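Local coordinates for protein cytosolic ACYL coenzyme A thioester hydrolase (Mus musculus, PDB 2V1O) that hydrolyses long-chain acyl-CoAs, preferentially palmitoyl-CoA, to free fatty acid and coenzyme A, this chain being the N-terminal of its two hotdog domains, at residues Ile33-Cys38 and Arg45-Leu50; Ser81-Val86 and Arg137-Ala142; Val88-Ile93 and Thr97-Asn102. All coordinates share one frame; numbering follows the deposited sequence.

Contact 1 of 3, residues Ile33-Cys38 and Arg45-Leu50. With COA (coenzyme A), chain G.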
loop_
_atom_site.group_PDB
_atom_site.type_symbol
_atom_site.label_atom_id
_atom_site.label_comp_id
_atom_site.label_asym_id
_atom_site.label_seq_id
_atom_site.Cartn_x
_atom_site.Cartn_y
_atom_site.Cartn_z
ATOM N N ILE A 33 3.891 -8.115 20.607
ATOM C CA ILE A 33 4.075 -8.342 22.045
ATOM C C ILE A 33 4.144 -9.847 22.354
ATOM O O ILE A 33 4.958 -10.296 23.175
ATOM C CB ILE A 33 3.003 -7.572 22.892
ATOM C CG1 ILE A 33 3.496 -7.350 24.334
ATOM C CG2 ILE A 33 1.617 -8.256 22.814
ATOM C CD1 ILE A 33 2.699 -6.294 25.113
ATOM N N SER A 34 3.330 -10.632 21.654
ATOM C CA SER A 34 3.264 -12.070 21.906
ATOM C C SER A 34 4.502 -12.799 21.352
ATOM O O SER A 34 5.071 -13.653 22.029
ATOM C CB SER A 34 1.950 -12.655 21.362
ATOM O OG SER A 34 1.832 -12.416 19.965
ATOM N N THR A 35 4.926 -12.446 20.136
ATOM C CA THR A 35 6.143 -13.029 19.548
ATOM C C THR A 35 7.374 -12.734 20.416
ATOM O O THR A 35 8.144 -13.642 20.723
ATOM C CB THR A 35 6.359 -12.556 18.095
ATOM O OG1 THR A 35 5.291 -13.056 17.274
ATOM C CG2 THR A 35 7.699 -13.050 17.549
ATOM N N ARG A 36 7.547 -11.476 20.833
ATOM C CA ARG A 36 8.667 -11.113 21.704
ATOM C C ARG A 36 8.653 -11.966 22.974
ATOM O O ARG A 36 9.667 -12.565 23.364
ATOM C CB ARG A 36 8.604 -9.629 22.080
ATOM C CG ARG A 36 9.825 -9.174 22.890
ATOM C CD ARG A 36 9.578 -7.870 23.617
ATOM N NE ARG A 36 9.454 -6.727 22.719
ATOM C CZ ARG A 36 8.313 -6.094 22.437
ATOM N NH1 ARG A 36 7.166 -6.498 22.971
ATOM N NH2 ARG A 36 8.321 -5.053 21.608
ATOM N N HIS A 37 7.486 -12.045 23.604
ATOM C CA HIS A 37 7.372 -12.828 24.813
ATOM C C HIS A 37 7.690 -14.308 24.617
ATOM O O HIS A 37 8.373 -14.918 25.448
ATOM C CB HIS A 37 6.000 -12.699 25.449
ATOM C CG HIS A 37 5.889 -13.512 26.690
ATOM N ND1 HIS A 37 5.257 -14.738 26.720
ATOM C CD2 HIS A 37 6.449 -13.344 27.910
ATOM C CE1 HIS A 37 5.381 -15.257 27.927
ATOM N NE2 HIS A 37 6.098 -14.434 28.668
ATOM N N CYS A 38 7.183 -14.888 23.532
ATOM C CA CYS A 38 7.361 -16.321 23.291
ATOM C C CYS A 38 8.807 -16.726 22.966
ATOM O O CYS A 38 9.169 -17.909 23.067
ATOM C CB CYS A 38 6.374 -16.810 22.229
ATOM S SG CYS A 38 4.686 -16.851 22.864
ATOM N N ARG A 45 12.909 -20.982 18.259
ATOM C CA ARG A 45 12.478 -19.751 17.594
ATOM C C ARG A 45 11.084 -19.930 17.021
ATOM O O ARG A 45 10.775 -20.946 16.392
ATOM C CB ARG A 45 13.461 -19.309 16.501
ATOM C CG ARG A 45 14.874 -19.009 16.996
ATOM C CD ARG A 45 14.902 -18.072 18.197
ATOM N NE ARG A 45 16.226 -17.478 18.389
ATOM C CZ ARG A 45 16.683 -16.992 19.541
ATOM N NH1 ARG A 45 15.933 -17.030 20.634
ATOM N NH2 ARG A 45 17.904 -16.472 19.600
ATOM N N CYS A 46 10.238 -18.941 17.272
ATOM C CA CYS A 46 8.833 -19.055 16.925
ATOM C C CYS A 46 8.219 -17.715 16.569
ATOM O O CYS A 46 8.814 -16.647 16.811
ATOM C CB CYS A 46 8.070 -19.682 18.091
ATOM S SG CYS A 46 8.116 -18.702 19.600
ATOM N N VAL A 47 7.030 -17.783 15.973
ATOM C CA VAL A 47 6.213 -16.596 15.749
ATOM C C VAL A 47 4.822 -16.875 16.299
ATOM O O VAL A 47 4.271 -17.962 16.110
ATOM C CB VAL A 47 6.141 -16.218 14.257
ATOM C CG1 VAL A 47 5.166 -15.071 14.041
ATOM C CG2 VAL A 47 7.521 -15.827 13.751
ATOM N N ALA A 48 4.267 -15.890 16.993
ATOM C CA ALA A 48 2.937 -16.025 17.568
ATOM C C ALA A 48 1.878 -15.881 16.475
ATOM O O ALA A 48 1.916 -14.924 15.704
ATOM C CB ALA A 48 2.737 -14.980 18.645
ATOM N N ALA A 49 0.950 -16.839 16.411
ATOM C CA ALA A 49 -0.185 -16.798 15.473
ATOM C C ALA A 49 -1.486 -16.433 16.196
ATOM O O ALA A 49 -1.748 -16.942 17.288
ATOM C CB ALA A 49 -0.339 -18.145 14.782
ATOM N N LEU A 50 -2.309 -15.576 15.586
ATOM C CA LEU A 50 -3.601 -15.225 16.192
ATOM C C LEU A 50 -4.542 -16.420 16.192
ATOM O O LEU A 50 -4.895 -16.941 15.132
ATOM C CB LEU A 50 -4.263 -14.031 15.484
ATOM C CG LEU A 50 -5.605 -13.577 16.083
ATOM C CD1 LEU A 50 -5.411 -12.985 17.475
ATOM C CD2 LEU A 50 -6.297 -12.584 15.182
HETATM N N1A COA G . -8.320 -19.679 21.025
HETATM C C2A COA G . -7.491 -19.710 22.123
HETATM N N3A COA G . -6.604 -20.751 22.274
HETATM C C4A COA G . -6.555 -21.732 21.335
HETATM C C5A COA G . -7.375 -21.718 20.215
HETATM C C6A COA G . -8.268 -20.672 20.061
HETATM N N6A COA G . -9.091 -20.624 19.016
HETATM N N7A COA G . -7.095 -22.819 19.470
HETATM C C8A COA G . -6.124 -23.517 20.097
HETATM N N9A COA G . -5.787 -22.854 21.246
HETATM C C1B COA G . -4.686 -23.144 22.165
HETATM C C2B COA G . -4.999 -24.329 23.067
HETATM O O2B COA G . -5.833 -23.946 24.137
HETATM C C3B COA G . -3.597 -24.766 23.462
HETATM O O3B COA G . -3.099 -24.031 24.565
HETATM P P3B COA G . -3.027 -24.669 26.046
HETATM O O7A COA G . -4.433 -24.845 26.520
HETATM O O8A COA G . -2.336 -26.009 25.955
HETATM O O9A COA G . -2.276 -23.717 26.942
HETATM C C4B COA G . -2.756 -24.398 22.240
HETATM O O4B COA G . -3.533 -23.515 21.452
HETATM C C5B COA G . -2.340 -25.610 21.414
HETATM O O5B COA G . -3.443 -26.452 21.165
HETATM P P1A COA G . -3.260 -27.679 20.149
HETATM O O1A COA G . -1.916 -28.313 20.375
HETATM O O2A COA G . -4.425 -28.626 20.339
HETATM O O3A COA G . -3.285 -27.046 18.669
HETATM P P2A COA G . -4.604 -26.832 17.779
HETATM O O4A COA G . -5.804 -26.457 18.613
HETATM O O5A COA G . -4.865 -28.019 16.881
HETATM O O6A COA G . -4.148 -25.605 16.852
HETATM C CBP COA G . -3.641 -23.322 16.308
HETATM C CCP COA G . -4.030 -24.307 17.410
HETATM C CDP COA G . -3.811 -21.895 16.842
HETATM C CEP COA G . -2.163 -23.564 16.000
HETATM C CAP COA G . -4.531 -23.574 15.083
HETATM O OAP COA G . -5.900 -23.422 15.402
HETATM C C9P COA G . -4.184 -22.686 13.912
HETATM O O9P COA G . -3.043 -22.959 13.154
HETATM N N8P COA G . -5.003 -21.675 13.656
HETATM C C7P COA G . -4.683 -20.643 12.685
HETATM C C6P COA G . -3.707 -19.612 13.253
HETATM C C5P COA G . -3.445 -18.550 12.209
HETATM O O5P COA G . -2.759 -18.833 11.210
HETATM N N4P COA G . -3.983 -17.349 12.434
HETATM C C3P COA G . -4.238 -16.369 11.380
HETATM C C2P COA G . -5.261 -16.842 10.323
HETATM S S1P COA G . -5.348 -15.548 9.066
#

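Contact 2 of 3, residues Ser81-Val86 and Arg137-Ala142. With COA (coenzyme A), chain G.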
loop_
_atom_site.group_PDB
_atom_site.type_symbol
_atom_site.label_atom_id
_atom_site.label_comp_id
_atom_site.label_asym_id
_atom_site.label_seq_id
_atom_site.Cartn_x
_atom_site.Cartn_y
_atom_site.Cartn_z
ATOM N N SER A 81 -0.363 -20.797 25.221
ATOM C CA SER A 81 -1.059 -19.630 24.670
ATOM C C SER A 81 -0.837 -18.346 25.481
ATOM O O SER A 81 -0.453 -18.393 26.655
ATOM C CB SER A 81 -2.560 -19.913 24.448
ATOM O OG SER A 81 -3.332 -19.710 25.623
ATOM N N VAL A 82 -1.086 -17.213 24.824
ATOM C CA VAL A 82 -0.853 -15.879 25.379
ATOM C C VAL A 82 -2.120 -15.050 25.224
ATOM O O VAL A 82 -2.668 -14.951 24.122
ATOM C CB VAL A 82 0.294 -15.147 24.615
ATOM C CG1 VAL A 82 0.563 -13.731 25.206
ATOM C CG2 VAL A 82 1.569 -15.992 24.592
ATOM N N GLU A 83 -2.579 -14.450 26.320
ATOM C CA GLU A 83 -3.695 -13.518 26.262
ATOM C C GLU A 83 -3.149 -12.094 26.234
ATOM O O GLU A 83 -2.300 -11.731 27.056
ATOM C CB GLU A 83 -4.632 -13.709 27.457
ATOM C CG GLU A 83 -5.898 -12.870 27.378
ATOM C CD GLU A 83 -6.599 -12.736 28.723
ATOM O OE1 GLU A 83 -5.919 -12.400 29.716
ATOM O OE2 GLU A 83 -7.825 -12.975 28.782
ATOM N N VAL A 84 -3.627 -11.303 25.275
ATOM C CA VAL A 84 -3.179 -9.916 25.112
ATOM C C VAL A 84 -4.385 -8.987 25.129
ATOM O O VAL A 84 -5.371 -9.219 24.418
ATOM C CB VAL A 84 -2.382 -9.704 23.776
ATOM C CG1 VAL A 84 -1.914 -8.246 23.655
ATOM C CG2 VAL A 84 -1.185 -10.684 23.654
ATOM N N GLN A 85 -4.315 -7.955 25.966
ATOM C CA GLN A 85 -5.319 -6.907 25.981
ATOM C C GLN A 85 -4.785 -5.707 25.223
ATOM O O GLN A 85 -3.656 -5.259 25.459
ATOM C CB GLN A 85 -5.679 -6.505 27.408
ATOM C CG GLN A 85 -6.420 -7.584 28.169
ATOM C CD GLN A 85 -6.817 -7.154 29.569
ATOM O OE1 GLN A 85 -6.619 -6.002 29.967
ATOM N NE2 GLN A 85 -7.372 -8.090 30.332
ATOM N N VAL A 86 -5.600 -5.196 24.308
ATOM C CA VAL A 86 -5.195 -4.071 23.466
ATOM C C VAL A 86 -6.162 -2.905 23.648
ATOM O O VAL A 86 -7.386 -3.102 23.640
ATOM C CB VAL A 86 -5.138 -4.472 21.972
ATOM C CG1 VAL A 86 -4.759 -3.259 21.088
ATOM C CG2 VAL A 86 -4.143 -5.619 21.774
ATOM N N ARG A 137 -6.635 -16.730 34.517
ATOM C CA ARG A 137 -6.867 -18.166 34.482
ATOM C C ARG A 137 -8.351 -18.458 34.235
ATOM O O ARG A 137 -8.692 -19.363 33.476
ATOM C CB ARG A 137 -6.370 -18.809 35.778
ATOM C CG ARG A 137 -6.504 -20.321 35.843
ATOM C CD ARG A 137 -6.986 -20.719 37.225
ATOM N NE ARG A 137 -8.098 -19.855 37.635
ATOM C CZ ARG A 137 -8.147 -19.141 38.758
ATOM N NH1 ARG A 137 -7.163 -19.203 39.654
ATOM N NH2 ARG A 137 -9.207 -18.381 38.992
ATOM N N LYS A 138 -9.218 -17.662 34.853
ATOM C CA LYS A 138 -10.670 -17.767 34.658
ATOM C C LYS A 138 -11.092 -17.489 33.206
ATOM O O LYS A 138 -11.963 -18.176 32.663
ATOM C CB LYS A 138 -11.396 -16.813 35.610
ATOM C CG LYS A 138 -12.882 -17.070 35.745
ATOM C CD LYS A 138 -13.528 -16.071 36.692
ATOM C CE LYS A 138 -15.044 -16.055 36.528
ATOM N NZ LYS A 138 -15.696 -17.275 37.081
ATOM N N ARG A 139 -10.481 -16.480 32.589
ATOM C CA ARG A 139 -10.768 -16.155 31.188
ATOM C C ARG A 139 -10.259 -17.258 30.258
ATOM O O ARG A 139 -10.946 -17.630 29.306
ATOM C CB ARG A 139 -10.176 -14.797 30.800
ATOM C CG ARG A 139 -10.746 -13.621 31.591
ATOM C CD ARG A 139 -10.292 -12.270 31.035
ATOM N NE ARG A 139 -8.841 -12.078 31.132
ATOM C CZ ARG A 139 -8.204 -11.542 32.172
ATOM N NH1 ARG A 139 -8.875 -11.124 33.245
ATOM N NH2 ARG A 139 -6.881 -11.416 32.135
ATOM N N TYR A 140 -9.065 -17.773 30.551
ATOM C CA TYR A 140 -8.479 -18.912 29.838
ATOM C C TYR A 140 -9.408 -20.124 29.866
ATOM O O TYR A 140 -9.723 -20.701 28.827
ATOM C CB TYR A 140 -7.131 -19.278 30.467
ATOM C CG TYR A 140 -6.594 -20.629 30.050
ATOM C CD1 TYR A 140 -6.247 -20.881 28.727
ATOM C CD2 TYR A 140 -6.420 -21.658 30.987
ATOM C CE1 TYR A 140 -5.745 -22.119 28.337
ATOM C CE2 TYR A 140 -5.916 -22.901 30.605
ATOM C CZ TYR A 140 -5.582 -23.121 29.274
ATOM O OH TYR A 140 -5.072 -24.335 28.878
ATOM N N GLU A 141 -9.837 -20.500 31.066
ATOM C CA GLU A 141 -10.778 -21.603 31.254
ATOM C C GLU A 141 -12.099 -21.392 30.503
ATOM O O GLU A 141 -12.635 -22.329 29.924
ATOM C CB GLU A 141 -11.031 -21.814 32.748
ATOM C CG GLU A 141 -9.816 -22.355 33.502
ATOM C CD GLU A 141 -9.918 -22.196 35.013
ATOM O OE1 GLU A 141 -10.789 -21.444 35.497
ATOM O OE2 GLU A 141 -9.123 -22.834 35.724
ATOM N N ALA A 142 -12.601 -20.158 30.497
ATOM C CA ALA A 142 -13.846 -19.819 29.798
ATOM C C ALA A 142 -13.765 -20.124 28.291
ATOM O O ALA A 142 -14.632 -20.824 27.742
ATOM C CB ALA A 142 -14.211 -18.355 30.039
HETATM N N1A COA G . -8.320 -19.679 21.025
HETATM C C2A COA G . -7.491 -19.710 22.123
HETATM N N3A COA G . -6.604 -20.751 22.274
HETATM C C4A COA G . -6.555 -21.732 21.335
HETATM C C5A COA G . -7.375 -21.718 20.215
HETATM C C6A COA G . -8.268 -20.672 20.061
HETATM N N6A COA G . -9.091 -20.624 19.016
HETATM N N7A COA G . -7.095 -22.819 19.470
HETATM C C8A COA G . -6.124 -23.517 20.097
HETATM N N9A COA G . -5.787 -22.854 21.246
HETATM C C1B COA G . -4.686 -23.144 22.165
HETATM C C2B COA G . -4.999 -24.329 23.067
HETATM O O2B COA G . -5.833 -23.946 24.137
HETATM C C3B COA G . -3.597 -24.766 23.462
HETATM O O3B COA G . -3.099 -24.031 24.565
HETATM P P3B COA G . -3.027 -24.669 26.046
HETATM O O7A COA G . -4.433 -24.845 26.520
HETATM O O8A COA G . -2.336 -26.009 25.955
HETATM O O9A COA G . -2.276 -23.717 26.942
HETATM C C4B COA G . -2.756 -24.398 22.240
HETATM O O4B COA G . -3.533 -23.515 21.452
HETATM C C5B COA G . -2.340 -25.610 21.414
HETATM O O5B COA G . -3.443 -26.452 21.165
HETATM P P1A COA G . -3.260 -27.679 20.149
HETATM O O1A COA G . -1.916 -28.313 20.375
HETATM O O2A COA G . -4.425 -28.626 20.339
HETATM O O3A COA G . -3.285 -27.046 18.669
HETATM P P2A COA G . -4.604 -26.832 17.779
HETATM O O4A COA G . -5.804 -26.457 18.613
HETATM O O5A COA G . -4.865 -28.019 16.881
HETATM O O6A COA G . -4.148 -25.605 16.852
HETATM C CBP COA G . -3.641 -23.322 16.308
HETATM C CCP COA G . -4.030 -24.307 17.410
HETATM C CDP COA G . -3.811 -21.895 16.842
HETATM C CEP COA G . -2.163 -23.564 16.000
HETATM C CAP COA G . -4.531 -23.574 15.083
HETATM O OAP COA G . -5.900 -23.422 15.402
HETATM C C9P COA G . -4.184 -22.686 13.912
HETATM O O9P COA G . -3.043 -22.959 13.154
HETATM N N8P COA G . -5.003 -21.675 13.656
HETATM C C7P COA G . -4.683 -20.643 12.685
HETATM C C6P COA G . -3.707 -19.612 13.253
HETATM C C5P COA G . -3.445 -18.550 12.209
HETATM O O5P COA G . -2.759 -18.833 11.210
HETATM N N4P COA G . -3.983 -17.349 12.434
HETATM C C3P COA G . -4.238 -16.369 11.380
HETATM C C2P COA G . -5.261 -16.842 10.323
HETATM S S1P COA G . -5.348 -15.548 9.066
#

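Contact 3 of 3, residues Val88-Ile93 and Thr97-Asn102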
loop_
_atom_site.group_PDB
_atom_site.type_symbol
_atom_site.label_atom_id
_atom_site.label_comp_id
_atom_site.label_asym_id
_atom_site.label_seq_id
_atom_site.Cartn_x
_atom_site.Cartn_y
_atom_site.Cartn_z
ATOM N N VAL A 88 -7.205 0.921 22.140
ATOM C CA VAL A 88 -7.093 1.882 21.039
ATOM C C VAL A 88 -7.698 3.210 21.477
ATOM O O VAL A 88 -8.858 3.266 21.903
ATOM C CB VAL A 88 -7.811 1.400 19.767
ATOM C CG1 VAL A 88 -7.696 2.445 18.649
ATOM C CG2 VAL A 88 -7.242 0.057 19.308
ATOM N N MET A 89 -6.896 4.264 21.381
ATOM C CA MET A 89 -7.325 5.610 21.731
ATOM C C MET A 89 -7.121 6.528 20.522
ATOM O O MET A 89 -6.096 6.444 19.829
ATOM C CB MET A 89 -6.548 6.101 22.961
ATOM C CG MET A 89 -6.966 7.466 23.489
ATOM S SD MET A 89 -5.885 8.193 24.764
ATOM C CE MET A 89 -4.229 7.986 24.088
ATOM N N SER A 90 -8.120 7.363 20.241
ATOM C CA SER A 90 -7.997 8.366 19.189
ATOM C C SER A 90 -7.550 9.670 19.823
ATOM O O SER A 90 -7.959 10.002 20.943
ATOM C CB SER A 90 -9.319 8.581 18.444
ATOM O OG SER A 90 -10.312 9.062 19.326
ATOM N N GLU A 91 -6.690 10.391 19.111
ATOM C CA GLU A 91 -6.250 11.700 19.543
ATOM C C GLU A 91 -6.401 12.668 18.393
ATOM O O GLU A 91 -5.827 12.476 17.312
ATOM C CB GLU A 91 -4.790 11.690 20.007
ATOM C CG GLU A 91 -4.343 13.039 20.548
ATOM C CD GLU A 91 -2.833 13.175 20.710
ATOM O OE1 GLU A 91 -2.071 12.327 20.201
ATOM O OE2 GLU A 91 -2.413 14.159 21.337
ATOM N N ASN A 92 -7.190 13.699 18.627
ATOM C CA ASN A 92 -7.288 14.775 17.678
ATOM C C ASN A 92 -6.225 15.796 18.055
ATOM O O ASN A 92 -6.323 16.453 19.097
ATOM C CB ASN A 92 -8.699 15.371 17.667
ATOM C CG ASN A 92 -8.881 16.413 16.583
ATOM O OD1 ASN A 92 -8.140 17.386 16.516
ATOM N ND2 ASN A 92 -9.873 16.210 15.724
ATOM N N ILE A 93 -5.195 15.902 17.218
ATOM C CA ILE A 93 -4.046 16.768 17.519
ATOM C C ILE A 93 -4.265 18.258 17.196
ATOM O O ILE A 93 -3.405 19.097 17.483
ATOM C CB ILE A 93 -2.726 16.229 16.902
ATOM C CG1 ILE A 93 -2.840 16.105 15.377
ATOM C CG2 ILE A 93 -2.341 14.878 17.565
ATOM C CD1 ILE A 93 -1.579 15.552 14.710
ATOM N N THR A 97 -8.461 16.669 21.899
ATOM C CA THR A 97 -9.439 15.691 22.394
ATOM C C THR A 97 -8.959 14.246 22.219
ATOM O O THR A 97 -8.544 13.855 21.124
ATOM C CB THR A 97 -10.819 15.856 21.706
ATOM O OG1 THR A 97 -11.293 17.196 21.904
ATOM C CG2 THR A 97 -11.846 14.868 22.278
ATOM N N LYS A 98 -9.013 13.474 23.305
ATOM C CA LYS A 98 -8.758 12.030 23.253
ATOM C C LYS A 98 -10.001 11.231 23.642
ATOM O O LYS A 98 -10.716 11.605 24.573
ATOM C CB LYS A 98 -7.596 11.651 24.167
ATOM C CG LYS A 98 -6.358 12.494 23.964
ATOM C CD LYS A 98 -5.210 11.990 24.807
ATOM C CE LYS A 98 -3.990 12.864 24.600
ATOM N NZ LYS A 98 -2.902 12.477 25.537
ATOM N N LYS A 99 -10.237 10.129 22.927
ATOM C CA LYS A 99 -11.400 9.256 23.138
ATOM C C LYS A 99 -10.943 7.806 23.129
ATOM O O LYS A 99 -10.053 7.448 22.358
ATOM C CB LYS A 99 -12.417 9.413 22.000
ATOM C CG LYS A 99 -12.953 10.800 21.763
ATOM C CD LYS A 99 -13.707 10.853 20.443
ATOM C CE LYS A 99 -14.174 12.267 20.136
ATOM N NZ LYS A 99 -14.709 12.370 18.744
ATOM N N LEU A 100 -11.558 6.970 23.963
ATOM C CA LEU A 100 -11.341 5.528 23.872
ATOM C C LEU A 100 -12.141 4.989 22.685
ATOM O O LEU A 100 -13.372 5.096 22.647
ATOM C CB LEU A 100 -11.736 4.811 25.172
ATOM C CG LEU A 100 -11.710 3.276 25.168
ATOM C CD1 LEU A 100 -10.293 2.717 24.995
ATOM C CD2 LEU A 100 -12.356 2.742 26.430
ATOM N N THR A 101 -11.428 4.436 21.714
ATOM C CA THR A 101 -12.041 3.870 20.521
ATOM C C THR A 101 -12.512 2.452 20.795
ATOM O O THR A 101 -13.642 2.095 20.472
ATOM C CB THR A 101 -11.049 3.855 19.334
ATOM O OG1 THR A 101 -10.515 5.165 19.157
ATOM C CG2 THR A 101 -11.738 3.385 18.043
ATOM N N ASN A 102 -11.646 1.658 21.422
ATOM C CA ASN A 102 -11.860 0.229 21.517
ATOM C C ASN A 102 -10.944 -0.436 22.553
ATOM O O ASN A 102 -9.802 -0.012 22.746
ATOM C CB ASN A 102 -11.609 -0.393 20.128
ATOM C CG ASN A 102 -11.804 -1.881 20.116
ATOM O OD1 ASN A 102 -10.839 -2.643 20.131
ATOM N ND2 ASN A 102 -13.059 -2.311 20.121
HETATM O O HOH W 1 -10.304 12.092 19.523
HETATM O O HOH W 2 -12.398 7.262 18.856
#

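Contact 1 of 3, residues Ile33-Cys38 and Arg45-Leu50
T35, near the C-terminal end of helix 19-38, meets strand 46-57 at A48, and the meeting shows how a helix can bind a strand through a side-chain hydroxyl. The amide N of A48 donates to T35 OG1 over 3.0 Å in a nearly straight bond, 164° at the hydrogen. With OG1 beside its own backbone N (chi1 -65°), T35 presents the hydroxyl to the strand and leaves its methyl, CG2, lying 3.8 Å from C46 O. CB of A48 points toward the helix and meets both hydroxyls there, 3.0 Å from S34 OG and 3.5 Å from T35 OG1. One turn further along the helix, C38 CB rests 3.7 Å from C46 SG, an apolar contact.

In the second shell both hydroxyls are tied back into the helix, T35 OG1 to A31 O and S34 OG to G30 O. N39 bridges T35 O and C46 O through its ND2. On the strand, L50 O accepts a bond of 2.9 Å from N4P of coenzyme A, while A49 CB lies against the pantetheine arm. A long central helix lying on the antiparallel sheet is the hallmark of the hotdog fold.

Contact 2 of 3, residues Ser81-Val86 and Arg137-Ala142
R139 of the C-terminal helix 130-146 grips E83 of strand 82-91 side-on, a bidentate salt bridge that ties this helix to the antiparallel hotdog sheet. Each carboxylate oxygen receives its own donor: NE of R139 gives to E83 OE2 at 2.7 Å, and NH2 of R139 gives to E83 OE1 at 2.8 Å. Both oxygens use their syn lone pairs, and the paired bonds hold carboxylate and guanidinium edge to edge, their planes only 14° apart. A bend in the arginine chain at chi3 (-63°) swings the NE side of the group round to face the acid. E83 OE1 has a second donor in T75 OG1 of the neighbouring strand, which probably helps to favour the charged carboxylate. NE2 of Q85 stands over one face of the guanidinium, toward its rim and 3.8 Å from R139 NH2, with the amide plane tilted by 62°.

Y140, next in the helix, faces the ligand. S81 OG, whose own polar partner is S78 OG, comes obliquely to its ring. S78, K144 and R147 also bind the coenzyme A. O7A of the 3'-phosphate lies at the ring edge, in plane, and takes a bond from Y140 OH at a doubtfully short 2.5 Å.

Contact 3 of 3, residues Val88-Ile93 and Thr97-Asn102
S90 and K99 form a hydrogen-bonded antiparallel pair, S90 N donating to K99 O at 2.9 Å and K99 N returning a bond to S90 O. Followed outward, the serine illustrates how one small side chain can reach several residues of the partner strand. Its CB lies 3.7 Å from T101 OG1. Its OG, placed between backbone N and carbonyl carbon (chi1 62°), packs 3.4 Å from K99 CB, comes near K99 O in a weak and unsettled bond, and binds two waters. One water also donates to T97 O; the other joins S90 OG to T101 OG1, each leg 2.8 Å, so the two hydroxyls share a solvent bridge.

Between M89 and V88 the pairing slips by one residue. V88 O accepts from both T101 N, at 2.8 Å, and N102 N, at a longer 3.3 Å, the two donors approaching from the same face of the carbonyl plane. V88 CG1 packs against T101 CB there, while V88 N closes the pair on N102 O.

On the other face M89 SD rides over the K98 chain, 3.9 Å from CD, and E91 runs alongside K98, pointing the same way. The E91 carboxylate takes its salt bridge from R36 of the second subunit. Near the turn N92 N binds T97 O. T101 and N102, both facing V88, make this a classic beta bulge within the hairpin of strands 82-91 and 98-112 of the hotdog sheet.

How the contacts relate
The three contacts follow in series or nested order along one hotdog domain: contact 1 closes before contact 2 opens, and contact 3 lies inside the loop that contact 2 closes. All reach the same antiparallel sheet, and contacts 2 and 3 share strand 82-91. Contacts 1 and 2, with centres 15 Å apart, touch directly, as I33 packs on V84 and C38 on V82, and both meet the same coenzyme A. Contact 3 sits on the other side of the chain's centre, its centre about 27 Å from that of contact 1 and 25 Å from that of contact 2. Apart within a chain, contacts 1 and 3 nevertheless come together between subunits of the hexamer.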